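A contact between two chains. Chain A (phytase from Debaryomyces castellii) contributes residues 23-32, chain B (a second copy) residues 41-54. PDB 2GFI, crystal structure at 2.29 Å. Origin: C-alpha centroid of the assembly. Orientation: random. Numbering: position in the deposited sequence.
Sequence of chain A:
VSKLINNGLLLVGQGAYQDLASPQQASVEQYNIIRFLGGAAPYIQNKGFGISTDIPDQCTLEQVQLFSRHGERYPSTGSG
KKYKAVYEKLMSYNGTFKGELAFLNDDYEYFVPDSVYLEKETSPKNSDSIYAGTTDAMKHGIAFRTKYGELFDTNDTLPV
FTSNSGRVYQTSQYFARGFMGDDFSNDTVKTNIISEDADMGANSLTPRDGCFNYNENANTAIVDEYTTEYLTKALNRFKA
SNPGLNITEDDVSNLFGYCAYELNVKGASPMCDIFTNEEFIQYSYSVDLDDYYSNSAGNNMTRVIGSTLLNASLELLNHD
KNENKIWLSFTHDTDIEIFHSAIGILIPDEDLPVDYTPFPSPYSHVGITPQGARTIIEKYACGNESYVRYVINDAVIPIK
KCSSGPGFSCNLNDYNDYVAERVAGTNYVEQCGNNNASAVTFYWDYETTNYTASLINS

Chain A (23-32) PQQASVEQYN
Chain B (41-54) APYIQNKGFGISTD

How do two irregular stretches lie against each other here? The chain B stretch has no regular helix or strand, while the chain A stretch is loop joining two 3-10 segments, 23-25 and 29-31, closed by A:Ala26 N to A:Pro23 O (3.0 Å) and A:Tyr31 N to A:Val28 O (2.9 Å) hydrogen bonds. Register rises in both stretches together: CA of A:Gln25 lies 4.5 Å from CA of B:Ile44, and CA of A:Tyr31 lies 4.3 Å from CA of B:Gly50. The stretches bury 628 Å² between them.

What anchors the beginning of the chain B stretch? From B:Tyr43 to B:Asn46 the backbone is extended, with phi/psi of -53/142, -145/142, -68/147 and -60/142. A:Gln25, with chi1 m and chi2 t, starts sideways but brings its end across, so NE2 donates to B:Tyr43 O at 2.8 Å. Its own carbonyl O then accepts a nearly straight hydrogen bond from B:Gln45 N (2.9 Å, 174°), and B:Ile44 CG1 packs 3.6 Å from that same A:Gln25 O. One glutamine thus clasps B:Ile44 on both sides in sequence.

How does B:Gln45 hold A:Ser27? Its side chain (m, t, chi3 -19°) points toward chain A and sets OE1 2.8 Å from A:Ser27 N, which donates to it. A:Ser27, chi1 m, also donates from OG to B:Gln45 O at 2.9 Å, so backbone meets side chain in one bond and side chain meets backbone in the other, with A:Ser27 the donor in both. Water 1 reinforces it, donating to B:Gln45 OE1 at 2.7 Å and to A:Ser27 O at 2.8 Å.

How does the chain B stretch turn past A:Gln30? B:Lys47 (-49/-44) breaks the extended run, and B:Gly48 (75/-178) follows, its N bonded to B:Asn46 OD1 at 2.9 Å. Water 2 accepts from A:Gln30 N at 2.9 Å and donates to B:Lys47 O at 2.7 Å. A:Gln30 (p, t) reaches toward this turn. B:Gly50 (95/4) suits its place: a CB there would fall 2.4 Å from A:Gln30 O.

What closes the contact at the end of the chain B stretch? The A:Tyr31 ring (chi1 m, chi2 -67°) meets B:Gly50 and B:Ile51 by its edge, with CD1 3.3 Å from B:Gly50 O and CE1 3.4 Å from B:Ile51 O, placing polarized ring C-H groups near carbonyl oxygens. Beyond, A:Tyr31 OH lies 3.7 Å from CG2 of B:Thr53 (chi1 p). Water 4 accepts from B:Thr53 N at 2.8 Å and weakly joins A:Tyr31 OH at 2.9 Å.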

# COMPACT_ATOMS: atom_id res chain seq x y z
N PRO A 23 6.06 5.69 -2.45
CA PRO A 23 4.96 5.87 -1.51
C PRO A 23 5.43 5.56 -0.10
O PRO A 23 4.82 6.04 0.84
CB PRO A 23 3.89 4.86 -2.00
CG PRO A 23 4.61 3.93 -2.84
CD PRO A 23 5.75 4.66 -3.46
N GLN A 24 6.51 4.79 0.05
CA GLN A 24 7.04 4.53 1.38
C GLN A 24 7.73 5.74 2.01
O GLN A 24 8.08 5.68 3.19
CB GLN A 24 7.98 3.31 1.42
CG GLN A 24 7.34 2.05 0.99
CD GLN A 24 8.31 0.90 0.91
OE1 GLN A 24 9.50 1.09 0.93
NE2 GLN A 24 7.80 -0.29 0.82
N GLN A 25 7.89 6.83 1.26
CA GLN A 25 8.39 8.07 1.86
C GLN A 25 7.27 8.82 2.55
O GLN A 25 7.53 9.82 3.18
CB GLN A 25 9.06 8.98 0.81
CG GLN A 25 10.33 8.32 0.20
CD GLN A 25 10.86 9.11 -0.94
OE1 GLN A 25 10.35 9.01 -2.06
NE2 GLN A 25 11.90 9.89 -0.69
N ALA A 26 6.02 8.35 2.40
CA ALA A 26 4.85 9.03 2.95
C ALA A 26 4.58 8.61 4.36
O ALA A 26 4.82 7.45 4.72
CB ALA A 26 3.61 8.75 2.11
N SER A 27 4.06 9.54 5.15
CA SER A 27 3.56 9.19 6.47
C SER A 27 2.05 9.38 6.51
O SER A 27 1.55 10.50 6.72
CB SER A 27 4.26 10.00 7.56
OG SER A 27 5.66 9.75 7.47
N VAL A 28 1.33 8.29 6.29
CA VAL A 28 -0.13 8.38 6.20
C VAL A 28 -0.79 7.75 7.41
O VAL A 28 -1.94 8.03 7.68
CB VAL A 28 -0.67 7.77 4.90
CG1 VAL A 28 -0.24 8.64 3.71
CG2 VAL A 28 -0.22 6.31 4.72
N GLU A 29 -0.04 6.94 8.17
CA GLU A 29 -0.60 6.24 9.36
C GLU A 29 -1.10 7.18 10.44
O GLU A 29 -2.00 6.81 11.19
CB GLU A 29 0.42 5.24 9.94
CG GLU A 29 0.57 4.05 9.03
CD GLU A 29 1.73 3.14 9.42
OE1 GLU A 29 2.34 3.35 10.50
OE2 GLU A 29 2.00 2.20 8.63
N GLN A 30 -0.52 8.38 10.53
CA GLN A 30 -1.01 9.40 11.46
C GLN A 30 -2.50 9.70 11.21
O GLN A 30 -3.19 10.20 12.08
CB GLN A 30 -0.20 10.69 11.30
CG GLN A 30 -0.16 11.12 9.84
CD GLN A 30 0.55 12.42 9.57
OE1 GLN A 30 1.45 12.47 8.70
NE2 GLN A 30 0.16 13.47 10.25
N TYR A 31 -2.99 9.38 10.01
CA TYR A 31 -4.32 9.82 9.59
C TYR A 31 -5.38 8.75 9.81
O TYR A 31 -6.52 8.92 9.43
CB TYR A 31 -4.31 10.20 8.11
CG TYR A 31 -3.50 11.42 7.80
CD1 TYR A 31 -3.87 12.68 8.25
CD2 TYR A 31 -2.34 11.32 6.99
CE1 TYR A 31 -3.13 13.81 7.92
CE2 TYR A 31 -1.62 12.43 6.64
CZ TYR A 31 -2.02 13.66 7.10
OH TYR A 31 -1.28 14.75 6.76
N ASN A 32 -5.00 7.63 10.38
CA ASN A 32 -5.94 6.59 10.59
C ASN A 32 -7.01 6.99 11.62
O ASN A 32 -6.67 7.34 12.76
CB ASN A 32 -5.21 5.28 10.98
CG ASN A 32 -6.09 4.08 10.82
OD1 ASN A 32 -7.16 4.02 11.43
ND2 ASN A 32 -5.68 3.12 9.99
N ALA B 41 19.79 9.61 4.42
CA ALA B 41 19.10 8.86 3.37
C ALA B 41 18.00 9.75 2.73
O ALA B 41 17.90 10.92 3.09
CB ALA B 41 18.53 7.59 3.94
N PRO B 42 17.19 9.21 1.80
CA PRO B 42 16.22 10.04 1.08
C PRO B 42 15.18 10.71 1.96
O PRO B 42 15.05 10.41 3.17
CB PRO B 42 15.60 9.07 0.08
CG PRO B 42 16.68 7.99 -0.10
CD PRO B 42 17.19 7.81 1.29
N TYR B 43 14.47 11.66 1.34
CA TYR B 43 13.37 12.36 2.03
C TYR B 43 12.37 11.38 2.63
O TYR B 43 12.06 10.35 2.04
CB TYR B 43 12.64 13.31 1.06
CG TYR B 43 11.50 14.03 1.72
CD1 TYR B 43 11.74 14.96 2.72
CD2 TYR B 43 10.16 13.78 1.35
CE1 TYR B 43 10.69 15.63 3.37
CE2 TYR B 43 9.10 14.48 1.98
CZ TYR B 43 9.39 15.39 2.99
OH TYR B 43 8.38 16.06 3.65
N ILE B 44 11.86 11.69 3.81
CA ILE B 44 10.72 10.98 4.35
C ILE B 44 9.90 12.01 5.11
O ILE B 44 10.45 12.91 5.77
CB ILE B 44 11.16 9.81 5.26
CG1 ILE B 44 9.97 8.95 5.65
CG2 ILE B 44 11.92 10.30 6.55
CD1 ILE B 44 10.42 7.60 6.22
N GLN B 45 8.58 11.85 5.00
CA GLN B 45 7.66 12.74 5.70
C GLN B 45 7.73 12.52 7.21
O GLN B 45 7.98 11.42 7.70
CB GLN B 45 6.24 12.56 5.18
CG GLN B 45 6.07 12.90 3.70
CD GLN B 45 4.66 12.67 3.19
OE1 GLN B 45 3.89 11.95 3.81
NE2 GLN B 45 4.32 13.30 2.07
N ASN B 46 7.52 13.59 7.96
CA ASN B 46 7.43 13.52 9.38
C ASN B 46 6.28 12.61 9.75
O ASN B 46 5.24 12.62 9.10
CB ASN B 46 7.22 14.94 9.92
CG ASN B 46 7.32 15.01 11.41
OD1 ASN B 46 6.42 14.58 12.10
ND2 ASN B 46 8.41 15.58 11.91
N LYS B 47 6.44 11.82 10.80
CA LYS B 47 5.35 10.95 11.29
C LYS B 47 4.04 11.69 11.47
O LYS B 47 3.01 11.17 11.12
CB LYS B 47 5.75 10.26 12.59
CG LYS B 47 6.66 9.07 12.41
CD LYS B 47 7.05 8.52 13.79
CE LYS B 47 8.46 7.84 13.75
NZ LYS B 47 8.46 6.36 13.51
N GLY B 48 4.08 12.88 12.05
CA GLY B 48 2.90 13.75 12.12
C GLY B 48 1.89 13.28 13.13
O GLY B 48 2.10 12.27 13.80
N PHE B 49 0.78 14.00 13.22
CA PHE B 49 -0.19 13.84 14.28
C PHE B 49 -1.60 13.61 13.72
O PHE B 49 -2.54 13.50 14.49
CB PHE B 49 -0.19 15.07 15.21
CG PHE B 49 1.11 15.30 15.88
CD1 PHE B 49 1.61 14.38 16.82
CD2 PHE B 49 1.87 16.42 15.58
CE1 PHE B 49 2.85 14.58 17.41
CE2 PHE B 49 3.10 16.63 16.18
CZ PHE B 49 3.60 15.71 17.08
N GLY B 50 -1.71 13.55 12.40
CA GLY B 50 -2.99 13.27 11.73
C GLY B 50 -3.77 14.51 11.31
O GLY B 50 -4.91 14.41 10.81
N ILE B 51 -3.14 15.67 11.53
CA ILE B 51 -3.74 16.97 11.27
C ILE B 51 -3.71 17.16 9.79
O ILE B 51 -2.68 16.98 9.15
CB ILE B 51 -2.95 18.10 11.94
CG1 ILE B 51 -2.96 17.91 13.48
CG2 ILE B 51 -3.51 19.43 11.53
CD1 ILE B 51 -1.87 18.69 14.22
N SER B 52 -4.84 17.55 9.24
CA SER B 52 -4.92 17.69 7.82
C SER B 52 -4.00 18.82 7.37
O SER B 52 -3.96 19.86 7.98
CB SER B 52 -6.38 17.91 7.43
OG SER B 52 -6.43 18.48 6.15
N THR B 53 -3.23 18.64 6.31
CA THR B 53 -2.33 19.74 5.88
C THR B 53 -3.02 20.74 4.99
O THR B 53 -2.44 21.75 4.64
CB THR B 53 -1.04 19.22 5.21
OG1 THR B 53 -1.39 18.37 4.12
CG2 THR B 53 -0.25 18.29 6.16
N ASP B 54 -4.25 20.45 4.59
CA ASP B 54 -5.03 21.40 3.80
C ASP B 54 -5.25 22.62 4.63
O ASP B 54 -5.35 22.55 5.85
CB ASP B 54 -6.43 20.87 3.44
CG ASP B 54 -6.41 19.56 2.74
OD1 ASP B 54 -5.40 19.19 2.11
OD2 ASP B 54 -7.39 18.81 2.74
O HOH W 1 1.35 12.24 4.57
O HOH W 2 2.21 8.97 9.80
O HOH W 3 -2.14 10.07 14.64
O HOH W 4 -3.39 16.00 5.30
O HOH W 5 -0.17 16.36 9.48